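Local coordinates for Sn-glycerol-3-phosphate ABC transporter substrate-binding protein UspB (Mycobacterium tuberculosis, PDB 4MFI) that binds glycerophosphocholine and probably delivers it to the membrane part of an ABC transporter for uptake, at residues A[290-304]-A[370-382]. Numbering follows the deposited sequence.
Sequences APLPTGPDAAPACPT and VALDQLPHTRTQD
Pro-291, Leu-292 and Cys-302 meet Gln-374 where the loop between strands 287-290 and 307-310 packs on the end of helix 366-374 and the chain after it, in a periplasmic-binding-protein type fold. Gln-374 reaches in with CG anti to its backbone N (chi1 -170°) and the rest of its chain extended. Gln-374 OE1 accepts a hydrogen bond from Leu-292 N at 2.9 Å. The donor stands above the amide plane, 38° out of it. Water 1 also donates to Gln-374 OE1 and to Leu-292 O, so the amide oxygen is gripped twice. At the other end of the amide, Gln-374 NE2 hydrogen-bonds Pro-155 O. Together these partners fix the rotation of the amide. Pro-291 CB lies 3.5 Å from Gln-374 OE1, and Cys-302 SG lies 3.3 Å from the same oxygen. Nearer the start of the helix, Val-370 CG1 meets Pro-291 CD at 3.9 Å, the two side chains crossing at about a right angle.

Beyond the helix, Arg-379 N donates to Cys-302 O at 2.9 Å, and Thr-378 CA makes a CA-H...O contact with the same oxygen. Pro-300 sets its CB against His-377 O (3.5 Å) and the Arg-379 CB. Water 3 links Ala-301 N to His-377 O. Water 2 lies in the plane of the Arg-379 guanidinium, at its edge, and joins NH1 to Pro-300 O. Thr-304 turns its methyl CG2 to Thr-378 OG1 at 3.6 Å. That hydroxyl donates to Leu-375 O and is also hydrogen-bonded to Ser-134 OG, while Thr-304 OG1 is hydrogen-bonded to Asp-138 OD2.

Strand 144-160 backs the contact through Pro-155, which touches Leu-292, Cys-302 and Pro-303. Helix 133-137 packs on Thr-304, and helix 211-216 covers Ala-301 and Pro-303, with Trp-215 in a cation-pi contact with Arg-379.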
# COMPACT_ATOMS: atom_id res chain seq x y z
N ALA A 290 -3.71 -9.75 -12.90
CA ALA A 290 -2.64 -10.69 -12.65
C ALA A 290 -1.78 -10.19 -11.51
O ALA A 290 -1.65 -8.97 -11.31
CB ALA A 290 -1.79 -10.85 -13.91
N PRO A 291 -1.17 -11.11 -10.76
CA PRO A 291 -0.17 -10.66 -9.78
C PRO A 291 1.02 -10.08 -10.53
O PRO A 291 1.24 -10.39 -11.71
CB PRO A 291 0.23 -11.96 -9.07
CG PRO A 291 -0.02 -13.03 -10.07
CD PRO A 291 -1.23 -12.58 -10.86
N LEU A 292 1.78 -9.24 -9.85
CA LEU A 292 3.01 -8.74 -10.45
C LEU A 292 3.96 -9.91 -10.65
O LEU A 292 3.93 -10.87 -9.89
CB LEU A 292 3.65 -7.67 -9.56
CG LEU A 292 3.15 -6.24 -9.72
CD1 LEU A 292 1.65 -6.08 -9.48
CD2 LEU A 292 3.95 -5.33 -8.81
N PRO A 293 4.83 -9.83 -11.68
CA PRO A 293 5.87 -10.85 -11.82
C PRO A 293 6.70 -10.96 -10.55
O PRO A 293 7.02 -9.96 -9.90
CB PRO A 293 6.74 -10.31 -12.95
CG PRO A 293 5.83 -9.42 -13.74
CD PRO A 293 4.90 -8.81 -12.74
N THR A 294 7.06 -12.18 -10.18
CA THR A 294 7.94 -12.37 -9.04
C THR A 294 9.39 -12.21 -9.50
O THR A 294 9.67 -12.06 -10.69
CB THR A 294 7.76 -13.75 -8.42
OG1 THR A 294 8.25 -14.75 -9.33
CG2 THR A 294 6.29 -14.01 -8.15
N GLY A 295 10.31 -12.24 -8.54
CA GLY A 295 11.71 -12.38 -8.88
C GLY A 295 12.04 -13.84 -9.08
O GLY A 295 11.14 -14.69 -9.16
N PRO A 296 13.34 -14.17 -9.16
CA PRO A 296 13.77 -15.56 -9.35
C PRO A 296 13.28 -16.43 -8.20
O PRO A 296 13.19 -15.95 -7.07
CB PRO A 296 15.30 -15.45 -9.31
CG PRO A 296 15.59 -14.06 -9.72
CD PRO A 296 14.47 -13.22 -9.18
N ASP A 297 12.97 -17.69 -8.51
CA ASP A 297 12.47 -18.64 -7.50
C ASP A 297 11.26 -18.13 -6.75
O ASP A 297 11.12 -18.36 -5.54
CB ASP A 297 13.57 -18.99 -6.51
CG ASP A 297 14.67 -19.78 -7.14
OD1 ASP A 297 14.39 -20.54 -8.09
OD2 ASP A 297 15.82 -19.65 -6.67
N ALA A 298 10.38 -17.44 -7.47
CA ALA A 298 9.15 -16.90 -6.91
C ALA A 298 9.38 -15.96 -5.74
O ALA A 298 8.52 -15.83 -4.86
CB ALA A 298 8.20 -18.04 -6.51
N ALA A 299 10.52 -15.27 -5.73
CA ALA A 299 10.79 -14.28 -4.69
C ALA A 299 9.78 -13.14 -4.77
O ALA A 299 9.48 -12.65 -5.85
CB ALA A 299 12.19 -13.73 -4.84
N PRO A 300 9.24 -12.73 -3.61
CA PRO A 300 8.22 -11.67 -3.60
C PRO A 300 8.72 -10.38 -4.23
O PRO A 300 9.81 -9.90 -3.89
CB PRO A 300 7.94 -11.45 -2.11
CG PRO A 300 8.33 -12.71 -1.46
CD PRO A 300 9.44 -13.31 -2.27
N ALA A 301 7.93 -9.83 -5.14
CA ALA A 301 8.30 -8.59 -5.81
C ALA A 301 7.09 -7.70 -5.95
O ALA A 301 6.85 -7.09 -6.99
CB ALA A 301 8.95 -8.88 -7.17
N CYS A 302 6.32 -7.63 -4.87
CA CYS A 302 5.10 -6.84 -4.82
C CYS A 302 4.98 -6.23 -3.44
O CYS A 302 4.95 -6.95 -2.45
CB CYS A 302 3.89 -7.73 -5.10
SG CYS A 302 2.32 -6.81 -5.14
N PRO A 303 4.90 -4.89 -3.36
CA PRO A 303 4.76 -4.25 -2.05
C PRO A 303 3.32 -4.25 -1.59
O PRO A 303 2.40 -4.55 -2.36
CB PRO A 303 5.20 -2.81 -2.33
CG PRO A 303 4.73 -2.59 -3.74
CD PRO A 303 4.98 -3.90 -4.45
N THR A 304 3.12 -3.89 -0.33
CA THR A 304 1.79 -3.59 0.16
C THR A 304 1.67 -2.08 0.32
O THR A 304 2.65 -1.34 0.16
CB THR A 304 1.56 -4.25 1.50
OG1 THR A 304 2.52 -3.74 2.42
CG2 THR A 304 1.74 -5.76 1.37
N VAL A 370 -7.72 -12.94 -7.38
CA VAL A 370 -6.33 -12.71 -7.79
C VAL A 370 -5.62 -11.80 -6.78
O VAL A 370 -4.50 -12.09 -6.34
CB VAL A 370 -6.23 -12.10 -9.20
CG1 VAL A 370 -4.81 -11.64 -9.51
CG2 VAL A 370 -6.72 -13.11 -10.24
N ALA A 371 -6.28 -10.71 -6.40
CA ALA A 371 -5.71 -9.77 -5.43
C ALA A 371 -5.46 -10.46 -4.08
O ALA A 371 -4.43 -10.23 -3.45
CB ALA A 371 -6.62 -8.56 -5.27
N LEU A 372 -6.41 -11.28 -3.65
CA LEU A 372 -6.29 -12.05 -2.43
C LEU A 372 -5.10 -12.99 -2.47
O LEU A 372 -4.30 -13.06 -1.52
CB LEU A 372 -7.54 -12.92 -2.25
CG LEU A 372 -8.70 -12.37 -1.45
CD1 LEU A 372 -9.22 -13.46 -0.52
CD2 LEU A 372 -8.22 -11.21 -0.66
N ASP A 373 -4.99 -13.74 -3.56
CA ASP A 373 -3.99 -14.79 -3.67
C ASP A 373 -2.57 -14.26 -3.74
O ASP A 373 -1.62 -14.99 -3.47
CB ASP A 373 -4.30 -15.69 -4.87
CG ASP A 373 -5.55 -16.54 -4.66
OD1 ASP A 373 -6.00 -16.68 -3.50
OD2 ASP A 373 -6.07 -17.08 -5.65
N GLN A 374 -2.42 -12.99 -4.08
CA GLN A 374 -1.08 -12.39 -4.12
C GLN A 374 -0.54 -12.04 -2.73
O GLN A 374 0.66 -11.88 -2.55
CB GLN A 374 -1.07 -11.16 -5.03
CG GLN A 374 0.34 -10.65 -5.31
CD GLN A 374 0.42 -9.50 -6.30
OE1 GLN A 374 1.41 -9.37 -7.01
NE2 GLN A 374 -0.61 -8.65 -6.33
N LEU A 375 -1.42 -11.91 -1.73
CA LEU A 375 -0.99 -11.48 -0.39
C LEU A 375 0.19 -12.24 0.26
O LEU A 375 1.06 -11.61 0.87
CB LEU A 375 -2.19 -11.39 0.57
CG LEU A 375 -3.04 -10.14 0.38
CD1 LEU A 375 -4.29 -10.17 1.26
CD2 LEU A 375 -2.24 -8.88 0.65
N PRO A 376 0.24 -13.58 0.13
CA PRO A 376 1.37 -14.30 0.73
C PRO A 376 2.68 -14.06 -0.02
O PRO A 376 3.73 -14.52 0.44
CB PRO A 376 0.97 -15.78 0.58
CG PRO A 376 -0.50 -15.76 0.38
CD PRO A 376 -0.78 -14.52 -0.37
N HIS A 377 2.61 -13.36 -1.14
CA HIS A 377 3.76 -13.16 -2.01
C HIS A 377 4.14 -11.69 -2.09
O HIS A 377 4.64 -11.21 -3.09
CB HIS A 377 3.45 -13.73 -3.39
CG HIS A 377 3.00 -15.15 -3.34
ND1 HIS A 377 3.84 -16.19 -3.01
CD2 HIS A 377 1.78 -15.70 -3.54
CE1 HIS A 377 3.17 -17.32 -3.03
NE2 HIS A 377 1.91 -17.06 -3.35
N THR A 378 3.89 -11.00 -1.00
CA THR A 378 4.23 -9.59 -0.90
C THR A 378 5.41 -9.39 0.05
O THR A 378 5.78 -10.28 0.81
CB THR A 378 3.02 -8.73 -0.44
OG1 THR A 378 2.47 -9.28 0.76
CG2 THR A 378 1.94 -8.71 -1.51
N ARG A 379 5.99 -8.19 -0.01
CA ARG A 379 7.22 -7.86 0.70
C ARG A 379 7.03 -6.49 1.33
O ARG A 379 6.40 -5.61 0.72
CB ARG A 379 8.39 -7.85 -0.32
CG ARG A 379 9.73 -7.25 0.14
CD ARG A 379 10.84 -7.52 -0.89
NE ARG A 379 12.05 -6.72 -0.63
CZ ARG A 379 13.19 -6.83 -1.30
NH1 ARG A 379 13.34 -7.74 -2.26
NH2 ARG A 379 14.21 -6.04 -0.98
N THR A 380 7.55 -6.30 2.54
CA THR A 380 7.51 -4.98 3.18
C THR A 380 8.34 -3.97 2.39
O THR A 380 9.30 -4.32 1.69
CB THR A 380 7.97 -5.02 4.65
OG1 THR A 380 9.29 -5.57 4.70
CG2 THR A 380 7.02 -5.89 5.49
N GLN A 381 7.94 -2.70 2.47
CA GLN A 381 8.53 -1.68 1.62
C GLN A 381 9.93 -1.24 2.03
O GLN A 381 10.33 -1.38 3.19
CB GLN A 381 7.62 -0.45 1.58
CG GLN A 381 6.26 -0.72 0.97
CD GLN A 381 5.51 0.57 0.72
OE1 GLN A 381 5.92 1.38 -0.12
NE2 GLN A 381 4.43 0.79 1.48
N ASP A 382 10.68 -0.71 1.07
CA ASP A 382 12.02 -0.20 1.36
C ASP A 382 11.96 0.98 2.33
O ASP A 382 11.09 1.84 2.22
CB ASP A 382 12.71 0.24 0.07
CG ASP A 382 13.03 -0.90 -0.86
OD1 ASP A 382 13.07 -2.08 -0.43
OD2 ASP A 382 13.27 -0.60 -2.05
O HOH W 1 3.37 -11.22 -7.30
O HOH W 2 12.18 -10.10 -3.18
O HOH W 3 5.53 -11.26 -5.56
O HOH W 4 3.42 -1.17 3.34
O HOH W 5 5.02 -3.80 1.53